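Phosphate binding protein (Planctomyces limnophilus, PDB 4JWO) probably binds phosphate as the PstS-family component of a system that transports it across the cytoplasmic membrane. Local coordinates at residues E302-K305 with F306-E310. Numbering follows the deposited sequence.
Sequences EFIK and FLLSE
Ile-304 and Leu-308, one helical turn apart, run alongside each other in the same direction, with Ile-304 CG2 4.0 Å from Leu-308 CD1. Leu-308 CG also rests on the carbonyl of its partner, 3.3 Å from Ile-304 O; chi1 of -57° sets CG beside the backbone N, the atom that bonds to Ile-304 O, which brings CG close to that oxygen. Branched aliphatic residues suit this buried face, where both side chains press on Phe-137 of strand 134-148 while Leu-336 and Met-332 of helix 326-340 close over Ile-304 and Leu-308 respectively. An alanine in place of Leu-308 would probably leave Ile-304 CG2 without its neighbour and open a gap against Phe-137 and Met-332. Leu-307 joins Ile-304 more loosely, with Leu-307 CD2 4.4 Å from Ile-304 CD1, and packs on Val-78 of helix 72-85, where the large apolar rings of Phe-303 and Phe-306 suit the buried face. Lys-305, its chain extended, suits an exposed position.

Backbone bonds hold the turn: Phe-306 N to Glu-302 O is nearly straight (169°), whereas Leu-308 N bonds mainly to Ile-304 O at 3.1 Å and weakly to Lys-305 O.

Ser-309 N (3.2 Å) and OG (2.5 Å) both grip Phe-306 O from one face of the carbonyl plane. A small hydroxyl residue fits here, since OG also weakly caps Gly-312 N: Ser-309 is the N-cap of helix 310-318, forming a helix-to-helix junction in the PBP-superfamily domain.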
# COMPACT_ATOMS: atom_id res chain seq x y z
N GLU A 302 19.33 -11.99 -8.65
CA GLU A 302 18.66 -13.11 -7.99
C GLU A 302 17.55 -12.65 -7.05
O GLU A 302 16.53 -13.33 -6.89
CB GLU A 302 19.67 -13.97 -7.23
CG GLU A 302 19.15 -15.35 -6.90
CD GLU A 302 18.60 -16.06 -8.11
OE1 GLU A 302 19.21 -15.96 -9.20
OE2 GLU A 302 17.55 -16.73 -7.99
N PHE A 303 17.73 -11.49 -6.42
CA PHE A 303 16.72 -10.97 -5.51
C PHE A 303 15.45 -10.57 -6.25
O PHE A 303 14.34 -10.82 -5.78
CB PHE A 303 17.26 -9.78 -4.72
CG PHE A 303 16.24 -9.16 -3.80
CD1 PHE A 303 15.80 -9.84 -2.68
CD2 PHE A 303 15.72 -7.90 -4.06
CE1 PHE A 303 14.85 -9.28 -1.83
CE2 PHE A 303 14.78 -7.33 -3.22
CZ PHE A 303 14.34 -8.02 -2.10
N ILE A 304 15.61 -9.93 -7.41
CA ILE A 304 14.46 -9.52 -8.20
C ILE A 304 13.73 -10.73 -8.77
O ILE A 304 12.50 -10.78 -8.77
CB ILE A 304 14.85 -8.55 -9.34
CG1 ILE A 304 15.45 -7.27 -8.77
CG2 ILE A 304 13.64 -8.22 -10.20
CD1 ILE A 304 14.49 -6.47 -7.92
N LYS A 305 14.49 -11.72 -9.23
CA LYS A 305 13.92 -12.95 -9.78
C LYS A 305 13.00 -13.68 -8.79
O LYS A 305 11.87 -14.04 -9.13
CB LYS A 305 15.03 -13.88 -10.26
CG LYS A 305 14.54 -15.22 -10.77
CD LYS A 305 15.71 -16.12 -11.16
CE LYS A 305 15.25 -17.54 -11.45
NZ LYS A 305 16.40 -18.46 -11.71
N PHE A 306 13.49 -13.87 -7.57
CA PHE A 306 12.70 -14.51 -6.52
C PHE A 306 11.43 -13.71 -6.23
O PHE A 306 10.35 -14.27 -6.02
CB PHE A 306 13.54 -14.66 -5.25
CG PHE A 306 12.81 -15.30 -4.11
CD1 PHE A 306 12.59 -16.67 -4.10
CD2 PHE A 306 12.34 -14.55 -3.04
CE1 PHE A 306 11.92 -17.28 -3.05
CE2 PHE A 306 11.67 -15.15 -1.99
CZ PHE A 306 11.46 -16.52 -1.99
N LEU A 307 11.57 -12.39 -6.22
CA LEU A 307 10.47 -11.48 -5.96
C LEU A 307 9.33 -11.64 -6.97
O LEU A 307 8.16 -11.58 -6.61
CB LEU A 307 11.02 -10.04 -5.97
CG LEU A 307 10.11 -8.85 -5.67
CD1 LEU A 307 9.39 -9.07 -4.36
CD2 LEU A 307 10.95 -7.58 -5.62
N LEU A 308 9.69 -11.86 -8.23
CA LEU A 308 8.71 -11.96 -9.31
C LEU A 308 8.16 -13.37 -9.49
O LEU A 308 7.19 -13.59 -10.21
CB LEU A 308 9.34 -11.49 -10.64
CG LEU A 308 9.92 -10.07 -10.69
CD1 LEU A 308 10.46 -9.76 -12.07
CD2 LEU A 308 8.88 -9.05 -10.27
N SER A 309 8.80 -14.34 -8.85
CA SER A 309 8.42 -15.74 -9.00
C SER A 309 7.11 -16.05 -8.30
O SER A 309 6.57 -15.20 -7.59
CB SER A 309 9.51 -16.65 -8.44
OG SER A 309 9.63 -16.47 -7.04
N GLU A 310 6.61 -17.26 -8.49
CA GLU A 310 5.38 -17.71 -7.83
C GLU A 310 5.56 -17.69 -6.31
O GLU A 310 4.61 -17.43 -5.57
CB GLU A 310 4.99 -19.11 -8.31
CG GLU A 310 3.68 -19.62 -7.73
CD GLU A 310 2.46 -18.83 -8.20
OE1 GLU A 310 2.52 -18.21 -9.29
OE2 GLU A 310 1.44 -18.84 -7.49